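Local coordinates for protein kinase containing Z-DNA binding domains (PDB 4LB6), which binds left-handed Z-DNA through this Zalpha domain and, as a whole protein, is probably a kinase of the translation initiation factor eIF2alpha, at residues I12-L20 and L46-V55; L20-Q29 and T58-L69. All coordinates share one frame; numbering follows the deposited sequence.

Interaction 1 of 2, residues I12-L20 and L46-V55; sequences IEMRICDYL and LYSLQASKQV. With nucleotides of chain B.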
# COMPACT_ATOMS: atom_id res chain seq x y z
N ILE A 12 -25.62 3.38 3.84
CA ILE A 12 -24.16 3.28 4.04
C ILE A 12 -23.82 3.76 5.42
O ILE A 12 -23.05 3.13 6.14
CB ILE A 12 -23.37 4.17 3.02
CG1 ILE A 12 -23.60 3.69 1.61
CG2 ILE A 12 -21.85 4.26 3.36
CD1 ILE A 12 -23.19 2.28 1.41
N GLU A 13 -24.39 4.90 5.80
CA GLU A 13 -23.99 5.49 7.07
C GLU A 13 -24.48 4.60 8.19
O GLU A 13 -23.76 4.42 9.15
CB GLU A 13 -24.43 6.96 7.22
CG GLU A 13 -23.45 7.89 6.55
CD GLU A 13 -23.80 9.37 6.52
OE1 GLU A 13 -24.64 9.85 7.29
OE2 GLU A 13 -23.17 10.07 5.69
N MET A 14 -25.69 4.05 8.07
CA MET A 14 -26.17 3.12 9.09
C MET A 14 -25.24 1.91 9.20
O MET A 14 -24.91 1.44 10.32
CB MET A 14 -27.61 2.66 8.77
CG MET A 14 -28.06 1.47 9.60
SD MET A 14 -29.76 1.03 9.22
CE MET A 14 -30.54 2.63 9.28
N ARG A 15 -24.82 1.40 8.05
CA ARG A 15 -23.96 0.21 8.04
C ARG A 15 -22.56 0.48 8.65
O ARG A 15 -22.00 -0.35 9.36
CB ARG A 15 -23.85 -0.37 6.61
CG ARG A 15 -25.13 -1.19 6.18
CD ARG A 15 -24.98 -1.69 4.70
NE ARG A 15 -23.94 -2.73 4.61
CZ ARG A 15 -23.07 -2.91 3.60
NH1 ARG A 15 -23.05 -2.12 2.52
NH2 ARG A 15 -22.21 -3.92 3.69
N ILE A 16 -22.04 1.67 8.42
CA ILE A 16 -20.78 2.06 9.03
C ILE A 16 -20.92 2.18 10.54
O ILE A 16 -20.08 1.66 11.30
CB ILE A 16 -20.29 3.41 8.47
CG1 ILE A 16 -19.87 3.17 7.00
CG2 ILE A 16 -19.03 3.92 9.29
CD1 ILE A 16 -19.59 4.47 6.14
N CYS A 17 -22.00 2.83 10.97
CA CYS A 17 -22.16 3.06 12.39
C CYS A 17 -22.43 1.73 13.07
O CYS A 17 -22.05 1.51 14.23
CB CYS A 17 -23.32 4.01 12.65
SG CYS A 17 -22.85 5.74 12.25
N ASP A 18 -23.10 0.85 12.36
CA ASP A 18 -23.41 -0.45 12.96
C ASP A 18 -22.12 -1.29 13.12
O ASP A 18 -21.94 -2.01 14.09
CB ASP A 18 -24.42 -1.17 12.08
CG ASP A 18 -24.80 -2.52 12.63
OD1 ASP A 18 -25.64 -2.61 13.55
OD2 ASP A 18 -24.25 -3.50 12.09
N TYR A 19 -21.24 -1.19 12.14
CA TYR A 19 -19.92 -1.80 12.26
C TYR A 19 -19.16 -1.30 13.52
O TYR A 19 -18.63 -2.11 14.34
CB TYR A 19 -19.10 -1.60 10.96
CG TYR A 19 -17.78 -2.32 11.02
CD1 TYR A 19 -16.70 -1.75 11.66
CD2 TYR A 19 -17.63 -3.59 10.51
CE1 TYR A 19 -15.51 -2.43 11.78
CE2 TYR A 19 -16.40 -4.27 10.60
CZ TYR A 19 -15.38 -3.68 11.25
OH TYR A 19 -14.14 -4.32 11.40
N LEU A 20 -19.11 0.02 13.66
CA LEU A 20 -18.48 0.61 14.83
C LEU A 20 -19.20 0.21 16.14
O LEU A 20 -18.55 -0.01 17.15
CB LEU A 20 -18.40 2.12 14.70
CG LEU A 20 -17.47 2.62 13.56
CD1 LEU A 20 -17.60 4.12 13.43
CD2 LEU A 20 -15.99 2.23 13.70
N LEU A 46 -17.41 8.68 6.92
CA LEU A 46 -16.87 8.84 8.28
C LEU A 46 -16.64 10.32 8.59
O LEU A 46 -17.01 10.80 9.69
CB LEU A 46 -15.52 8.10 8.39
CG LEU A 46 -15.72 6.59 8.61
CD1 LEU A 46 -14.34 5.87 8.42
CD2 LEU A 46 -16.25 6.26 9.98
N TYR A 47 -16.04 11.03 7.63
CA TYR A 47 -15.76 12.47 7.84
C TYR A 47 -17.06 13.24 7.98
O TYR A 47 -17.21 14.12 8.86
CB TYR A 47 -14.83 13.07 6.76
CG TYR A 47 -13.38 12.72 7.08
CD1 TYR A 47 -12.80 11.53 6.59
CD2 TYR A 47 -12.65 13.50 8.00
CE1 TYR A 47 -11.48 11.18 6.95
CE2 TYR A 47 -11.34 13.17 8.35
CZ TYR A 47 -10.76 12.00 7.86
OH TYR A 47 -9.44 11.70 8.20
N SER A 48 -18.04 12.91 7.14
CA SER A 48 -19.40 13.50 7.30
C SER A 48 -20.07 13.19 8.64
O SER A 48 -20.74 14.07 9.24
CB SER A 48 -20.32 13.03 6.17
OG SER A 48 -21.64 13.47 6.45
N LEU A 49 -19.96 11.95 9.10
CA LEU A 49 -20.52 11.58 10.40
C LEU A 49 -19.75 12.25 11.54
O LEU A 49 -20.30 12.48 12.62
CB LEU A 49 -20.48 10.07 10.61
CG LEU A 49 -21.43 9.26 9.78
CD1 LEU A 49 -20.99 7.80 9.62
CD2 LEU A 49 -22.82 9.37 10.44
N GLN A 50 -18.47 12.49 11.35
CA GLN A 50 -17.70 13.17 12.37
C GLN A 50 -18.21 14.63 12.49
O GLN A 50 -18.34 15.22 13.60
CB GLN A 50 -16.21 13.13 11.98
CG GLN A 50 -15.33 14.09 12.76
CD GLN A 50 -14.00 14.35 12.06
OE1 GLN A 50 -12.96 13.95 12.57
NE2 GLN A 50 -14.02 15.03 10.89
N ALA A 51 -18.54 15.22 11.33
CA ALA A 51 -18.95 16.62 11.31
C ALA A 51 -20.28 16.70 12.02
O ALA A 51 -20.57 17.71 12.63
CB ALA A 51 -19.06 17.15 9.88
N SER A 52 -21.05 15.62 11.97
CA SER A 52 -22.39 15.59 12.59
C SER A 52 -22.41 14.99 13.99
O SER A 52 -23.48 14.65 14.52
CB SER A 52 -23.42 14.94 11.68
OG SER A 52 -23.18 13.55 11.52
N LYS A 53 -21.23 14.91 14.59
CA LYS A 53 -21.02 14.44 15.96
C LYS A 53 -21.55 13.06 16.24
O LYS A 53 -21.91 12.75 17.37
CB LYS A 53 -21.60 15.43 16.99
CG LYS A 53 -20.93 16.78 17.03
CD LYS A 53 -19.45 16.74 17.49
CE LYS A 53 -18.94 18.14 17.87
NZ LYS A 53 -17.45 18.32 17.61
N GLN A 54 -21.58 12.20 15.22
CA GLN A 54 -22.00 10.82 15.41
C GLN A 54 -20.83 9.83 15.61
O GLN A 54 -20.99 8.81 16.24
CB GLN A 54 -22.89 10.39 14.25
CG GLN A 54 -24.26 11.05 14.27
CD GLN A 54 -25.06 10.79 13.01
OE1 GLN A 54 -25.09 11.63 12.10
NE2 GLN A 54 -25.73 9.62 12.94
N VAL A 55 -19.65 10.13 15.07
CA VAL A 55 -18.45 9.34 15.30
C VAL A 55 -17.29 10.31 15.56
O VAL A 55 -17.39 11.51 15.29
CB VAL A 55 -18.04 8.46 14.05
CG1 VAL A 55 -19.24 7.56 13.59
CG2 VAL A 55 -17.55 9.37 12.92
P DG B 5 -9.82 8.39 0.68
OP1 DG B 5 -9.62 7.21 1.54
OP2 DG B 5 -10.01 8.30 -0.81
O5' DG B 5 -11.01 9.23 1.30
C5' DG B 5 -11.54 10.46 0.62
C4' DG B 5 -12.49 11.19 1.54
O4' DG B 5 -11.85 11.59 2.76
C3' DG B 5 -12.94 12.54 0.91
O3' DG B 5 -14.17 12.21 0.26
C2' DG B 5 -13.20 13.40 2.12
C1' DG B 5 -12.32 12.86 3.24
N9 DG B 5 -11.10 13.60 3.58
C8 DG B 5 -10.78 14.02 4.84
N7 DG B 5 -9.58 14.57 4.94
C5 DG B 5 -9.09 14.58 3.64
C6 DG B 5 -7.83 15.03 3.16
O6 DG B 5 -6.92 15.54 3.81
N1 DG B 5 -7.64 14.80 1.80
C2 DG B 5 -8.58 14.15 1.02
N2 DG B 5 -8.25 13.95 -0.29
N3 DG B 5 -9.78 13.71 1.51
C4 DG B 5 -9.97 13.94 2.81
P DC B 4 -7.27 9.29 6.12
OP1 DC B 4 -8.39 9.67 7.07
OP2 DC B 4 -7.32 7.91 5.44
O5' DC B 4 -7.30 10.39 5.03
C5' DC B 4 -8.57 10.78 4.32
C4' DC B 4 -8.43 10.87 2.82
O4' DC B 4 -7.42 11.91 2.54
C3' DC B 4 -7.91 9.57 2.15
O3' DC B 4 -8.54 9.33 0.86
C2' DC B 4 -6.38 9.90 1.94
C1' DC B 4 -6.53 11.38 1.59
N1 DC B 4 -5.24 12.05 1.79
C2 DC B 4 -4.37 12.17 0.72
O2 DC B 4 -4.71 11.76 -0.37
N3 DC B 4 -3.15 12.73 0.92
C4 DC B 4 -2.80 13.14 2.16
N4 DC B 4 -1.54 13.70 2.23
C5 DC B 4 -3.65 12.97 3.29
C6 DC B 4 -4.84 12.41 3.05
O HOH W 1 -23.60 12.56 8.41
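Glu13, Ile16 and Cys17 face Leu46, Leu49 and Val55 where the axes of helices 12-20 and 46-51 cross at -81°, 10.9 Å apart at their closest. Leu49 sits in the middle: its CD1 lies 3.8 Å from Cys17 SG, while the aliphatic part of Glu13 slides past it in the opposite direction. Beside it, Ile16 CG2 meets Leu46 CD2 at 3.7 Å; with CG1 beside the backbone N (chi1 -70°), the CG2 branch is anti to it. The side chains of Leu20 and Val55 cross at about a right angle, CD1 3.8 Å from CG1. One water bridges Glu13 OE1, Ser48 OG and Ser52 OG, and Glu13 OE2 is hydrogen-bonded to His45. Tyr47, on the recognition helix of this winged helix-turn-helix, turns to the DNA instead: C8 of DG5 of chain B lies 3.4 Å above the ring centre, and Tyr47 OH donates to OP1 of DC4 of chain B (2.5 Å). With an alanine here, the guanine would probably lose the aromatic face against C8 and the phosphate of DC4 its hydroxyl donor. A Schellman motif ends helix 39-51 before strand 55-58; Trp67 of strand 66-69 packs on Leu46 and Val55, and Leu35 of helix 28-35 on Ile16.

Interaction 2 of 2, residues L20-Q29 and T58-L69; sequences LRRHGRSTVQ and TVEDNKRPVWNL. With nucleotides of chain B.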
# COMPACT_ATOMS: atom_id res chain seq x y z
N LEU A 20 -19.11 0.02 13.66
CA LEU A 20 -18.48 0.61 14.83
C LEU A 20 -19.20 0.21 16.14
O LEU A 20 -18.55 -0.01 17.15
CB LEU A 20 -18.40 2.12 14.70
CG LEU A 20 -17.47 2.62 13.56
CD1 LEU A 20 -17.60 4.12 13.43
CD2 LEU A 20 -15.99 2.23 13.70
N ARG A 21 -20.52 0.14 16.13
CA ARG A 21 -21.24 -0.31 17.35
C ARG A 21 -20.77 -1.69 17.79
O ARG A 21 -20.56 -1.92 18.99
CB ARG A 21 -22.75 -0.34 17.16
CG ARG A 21 -23.50 -0.80 18.42
CD ARG A 21 -24.96 -0.84 18.10
NE ARG A 21 -25.24 -1.81 17.05
CZ ARG A 21 -25.34 -3.12 17.24
NH1 ARG A 21 -25.19 -3.64 18.47
NH2 ARG A 21 -25.59 -3.91 16.20
N ARG A 22 -20.62 -2.60 16.84
CA ARG A 22 -20.23 -3.97 17.17
C ARG A 22 -18.73 -4.14 17.40
O ARG A 22 -18.31 -5.04 18.15
CB ARG A 22 -20.65 -4.94 16.06
CG ARG A 22 -22.15 -4.92 15.75
CD ARG A 22 -22.52 -5.97 14.70
NE ARG A 22 -21.49 -6.12 13.66
CZ ARG A 22 -21.49 -5.46 12.50
NH1 ARG A 22 -22.47 -4.63 12.22
NH2 ARG A 22 -20.52 -5.64 11.61
N HIS A 23 -17.92 -3.32 16.74
CA HIS A 23 -16.48 -3.56 16.81
C HIS A 23 -15.68 -2.59 17.63
O HIS A 23 -14.52 -2.86 17.90
CB HIS A 23 -15.85 -3.57 15.43
CG HIS A 23 -16.06 -4.84 14.68
ND1 HIS A 23 -17.21 -5.10 13.96
CD2 HIS A 23 -15.25 -5.90 14.49
CE1 HIS A 23 -17.10 -6.28 13.37
NE2 HIS A 23 -15.92 -6.78 13.68
N GLY A 24 -16.27 -1.47 18.03
CA GLY A 24 -15.51 -0.40 18.63
C GLY A 24 -14.47 0.18 17.67
O GLY A 24 -14.63 0.14 16.44
N ARG A 25 -13.39 0.71 18.25
CA ARG A 25 -12.34 1.41 17.53
C ARG A 25 -11.93 0.64 16.29
O ARG A 25 -11.54 -0.52 16.40
CB ARG A 25 -11.12 1.62 18.46
CG ARG A 25 -11.25 2.82 19.41
CD ARG A 25 -10.28 2.81 20.59
NE ARG A 25 -8.93 3.22 20.21
CZ ARG A 25 -8.59 4.44 19.81
NH1 ARG A 25 -9.51 5.42 19.72
NH2 ARG A 25 -7.33 4.70 19.49
N SER A 26 -12.01 1.30 15.12
CA SER A 26 -11.69 0.66 13.85
C SER A 26 -11.08 1.65 12.87
O SER A 26 -11.34 2.87 12.95
CB SER A 26 -12.98 0.12 13.24
OG SER A 26 -13.63 -0.72 14.14
N THR A 27 -10.27 1.13 11.95
CA THR A 27 -9.75 1.94 10.85
C THR A 27 -10.69 1.80 9.64
O THR A 27 -11.56 0.91 9.60
CB THR A 27 -8.35 1.47 10.41
OG1 THR A 27 -8.48 0.13 9.91
CG2 THR A 27 -7.38 1.50 11.63
N VAL A 28 -10.55 2.71 8.69
CA VAL A 28 -11.37 2.61 7.48
C VAL A 28 -11.14 1.26 6.77
O VAL A 28 -12.03 0.71 6.12
CB VAL A 28 -11.14 3.80 6.51
CG1 VAL A 28 -9.64 3.89 5.98
CG2 VAL A 28 -12.21 3.80 5.34
N GLN A 29 -9.92 0.74 6.88
CA GLN A 29 -9.61 -0.49 6.19
C GLN A 29 -10.45 -1.66 6.75
O GLN A 29 -11.05 -2.44 5.98
CB GLN A 29 -8.10 -0.77 6.29
CG GLN A 29 -7.22 0.14 5.36
CD GLN A 29 -6.93 1.54 5.92
OE1 GLN A 29 -7.23 1.84 7.07
NE2 GLN A 29 -6.30 2.39 5.10
N THR A 58 -9.45 9.59 16.39
CA THR A 58 -8.24 9.95 17.09
C THR A 58 -7.10 9.63 16.15
O THR A 58 -7.15 8.66 15.38
CB THR A 58 -8.05 9.11 18.33
OG1 THR A 58 -7.87 7.75 17.92
CG2 THR A 58 -9.29 9.20 19.22
N VAL A 59 -6.10 10.49 16.19
CA VAL A 59 -4.99 10.40 15.26
C VAL A 59 -3.68 10.58 16.02
O VAL A 59 -3.59 11.30 17.02
CB VAL A 59 -5.08 11.48 14.16
CG1 VAL A 59 -6.36 11.34 13.39
CG2 VAL A 59 -4.99 12.87 14.79
N GLU A 60 -2.66 9.91 15.53
CA GLU A 60 -1.34 9.98 16.12
C GLU A 60 -0.35 9.94 14.95
O GLU A 60 -0.38 9.01 14.15
CB GLU A 60 -1.19 8.78 17.06
CG GLU A 60 0.20 8.43 17.48
CD GLU A 60 0.15 7.27 18.45
OE1 GLU A 60 -0.98 6.75 18.66
OE2 GLU A 60 1.22 6.90 19.00
N ASP A 61 0.46 10.99 14.83
CA ASP A 61 1.42 11.09 13.73
C ASP A 61 0.81 10.81 12.35
O ASP A 61 -0.26 11.36 12.00
CB ASP A 61 2.59 10.17 14.03
CG ASP A 61 3.22 10.46 15.40
OD1 ASP A 61 4.01 11.42 15.51
OD2 ASP A 61 2.91 9.73 16.37
N ASN A 62 1.45 9.94 11.56
CA ASN A 62 0.90 9.56 10.24
C ASN A 62 0.09 8.26 10.26
O ASN A 62 -0.19 7.67 9.20
CB ASN A 62 2.00 9.49 9.16
CG ASN A 62 2.32 10.86 8.56
OD1 ASN A 62 1.56 11.82 8.74
ND2 ASN A 62 3.43 10.95 7.83
N LYS A 63 -0.32 7.84 11.46
CA LYS A 63 -1.02 6.57 11.61
C LYS A 63 -2.40 6.60 11.02
O LYS A 63 -2.97 7.66 10.75
CB LYS A 63 -1.12 6.17 13.08
CG LYS A 63 0.18 5.76 13.69
CD LYS A 63 -0.07 5.19 15.09
CE LYS A 63 -1.17 4.11 14.99
NZ LYS A 63 -1.61 3.51 16.27
N ARG A 64 -2.96 5.42 10.80
CA ARG A 64 -4.34 5.35 10.39
C ARG A 64 -5.18 5.97 11.45
O ARG A 64 -5.08 5.58 12.60
CB ARG A 64 -4.76 3.89 10.24
CG ARG A 64 -3.78 3.09 9.46
CD ARG A 64 -4.48 1.87 8.89
NE ARG A 64 -3.94 1.70 7.56
CZ ARG A 64 -3.93 0.55 6.91
NH1 ARG A 64 -4.41 -0.53 7.51
NH2 ARG A 64 -3.43 0.51 5.68
N PRO A 65 -6.05 6.91 11.07
CA PRO A 65 -7.01 7.40 12.05
C PRO A 65 -7.82 6.21 12.53
O PRO A 65 -7.96 5.21 11.79
CB PRO A 65 -7.89 8.36 11.26
CG PRO A 65 -6.98 8.82 10.08
CD PRO A 65 -6.18 7.58 9.76
N VAL A 66 -8.27 6.28 13.77
CA VAL A 66 -9.10 5.24 14.33
C VAL A 66 -10.41 5.85 14.72
O VAL A 66 -10.48 6.87 15.41
CB VAL A 66 -8.40 4.60 15.56
CG1 VAL A 66 -9.37 3.78 16.33
CG2 VAL A 66 -7.19 3.72 15.09
N TRP A 67 -11.49 5.18 14.31
CA TRP A 67 -12.82 5.76 14.40
C TRP A 67 -13.62 5.04 15.48
O TRP A 67 -13.42 3.86 15.68
CB TRP A 67 -13.52 5.61 13.05
CG TRP A 67 -12.82 6.42 11.99
CD1 TRP A 67 -11.83 6.00 11.16
CD2 TRP A 67 -13.07 7.78 11.67
NE1 TRP A 67 -11.44 7.05 10.30
CE2 TRP A 67 -12.17 8.16 10.63
CE3 TRP A 67 -13.95 8.73 12.19
CZ2 TRP A 67 -12.17 9.45 10.07
CZ3 TRP A 67 -13.93 10.00 11.66
CH2 TRP A 67 -13.05 10.35 10.61
N ASN A 68 -14.52 5.76 16.14
CA ASN A 68 -15.49 5.11 17.02
C ASN A 68 -16.76 5.94 17.13
O ASN A 68 -16.81 7.09 16.71
CB ASN A 68 -14.86 4.89 18.40
CG ASN A 68 -15.52 3.76 19.17
OD1 ASN A 68 -16.52 3.18 18.71
ND2 ASN A 68 -14.99 3.44 20.34
N LEU A 69 -17.80 5.36 17.70
CA LEU A 69 -19.01 6.10 17.98
C LEU A 69 -18.81 7.12 19.10
O LEU A 69 -18.14 6.86 20.08
CB LEU A 69 -20.15 5.13 18.41
CG LEU A 69 -20.59 4.15 17.32
CD1 LEU A 69 -21.75 3.32 17.79
CD2 LEU A 69 -21.00 4.90 16.04
P DG B 3 -2.49 4.68 5.94
OP1 DG B 3 -1.48 4.12 6.90
OP2 DG B 3 -3.75 4.02 5.58
O5' DG B 3 -2.80 6.06 6.72
C5' DG B 3 -3.71 7.01 6.09
C4' DG B 3 -3.63 8.35 6.78
O4' DG B 3 -2.23 8.88 6.82
C3' DG B 3 -4.57 9.38 6.12
O3' DG B 3 -5.87 9.34 6.83
C2' DG B 3 -3.85 10.71 6.51
C1' DG B 3 -2.33 10.32 6.68
N9 DG B 3 -1.39 10.63 5.58
C8 DG B 3 -0.16 11.23 5.70
N7 DG B 3 0.48 11.36 4.58
C5 DG B 3 -0.35 10.74 3.63
C6 DG B 3 -0.12 10.57 2.26
O6 DG B 3 0.87 10.90 1.64
N1 DG B 3 -1.17 9.91 1.61
C2 DG B 3 -2.25 9.45 2.31
N2 DG B 3 -3.10 8.79 1.55
N3 DG B 3 -2.48 9.59 3.65
C4 DG B 3 -1.51 10.30 4.21
P DC B 2 3.37 7.34 5.46
OP1 DC B 2 3.88 8.53 4.68
OP2 DC B 2 3.31 7.15 6.96
O5' DC B 2 1.97 6.78 4.81
C5' DC B 2 0.82 7.54 5.26
C4' DC B 2 -0.35 7.05 4.43
O4' DC B 2 -0.14 7.46 3.05
C3' DC B 2 -0.47 5.51 4.45
O3' DC B 2 -1.87 5.17 4.55
C2' DC B 2 0.02 5.15 3.04
C1' DC B 2 -0.38 6.36 2.18
N1 DC B 2 0.43 6.52 0.94
C2 DC B 2 -0.15 6.06 -0.24
O2 DC B 2 -1.25 5.47 -0.18
N3 DC B 2 0.53 6.15 -1.39
C4 DC B 2 1.71 6.77 -1.35
N4 DC B 2 2.41 6.85 -2.48
C5 DC B 2 2.35 7.24 -0.16
C6 DC B 2 1.64 7.14 0.98
O HOH W 2 -5.42 6.76 17.62
O HOH W 3 -8.70 5.14 9.12
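Ser26 and Trp67 form a single antiparallel, hydrogen-bonded bridge: Trp67 N donates to Ser26 O at 2.7 Å and 167°, and Ser26 N returns a bond to Trp67 O at 3.0 Å. Ser26 O also sits at the edge of the indole. Before Ser26, Arg25 folds over Val66, whose CG1 lies 3.6 Å above the centre of the guanidinium; the bend at chi3 (77°) brings that group round to Thr58, where Arg25 NH1 makes a weak bond to OG1. After it, Thr27 CG2 rests 3.8 Å from Arg64 CB. Beyond it the Gln29 amide stacks on the Arg64 guanidinium, their planes 8° apart and Gln29 CD 3.3 Å over its centre. Both reach OP2 of DG3 of chain B, Arg64 NE by a hydrogen bond of 3.1 Å and Gln29 NE2 by a weak one, so the stack presents two donors to one phosphate oxygen. A water joins Val28 N to Pro65 O, and Ser26 OG donates to Gly24 O, tying down the turn after the helix. At the end of helix 10-23, Leu20 CB packs on Leu69 CG at 4.0 Å. Tyr47 meets Trp67 edge-to-face. Here the winged helix-turn-helix fold of Zalpha pins the base of its beta wing to the short strand-like link between its first two helices, and the wing's Arg64 joins Gln29 of helix 28-35 on the Z-DNA backbone.

From the N terminus, helix 10-23 supplies the first partner of interaction 1 and then, through Leu20, begins interaction 2. The chain leaves it through the link 24-27, runs through helices 28-35 and 39-51, and with 46-55 comes back onto helix 10-23, so interaction 1 closes a loop made largely of helix. Strand 55-58 and the wing turn follow before strand 66-69 returns to the link, closing interaction 2. The two loops cross, because their segments alternate along the chain. Their centres are 11 Å apart, on opposite sides of the chain's centre, yet they touch where Val55 CB packs against Asn68 O and where the Tyr19 ring meets Ser26 OG, tying helix 10-23 to the link and one wing strand to the other.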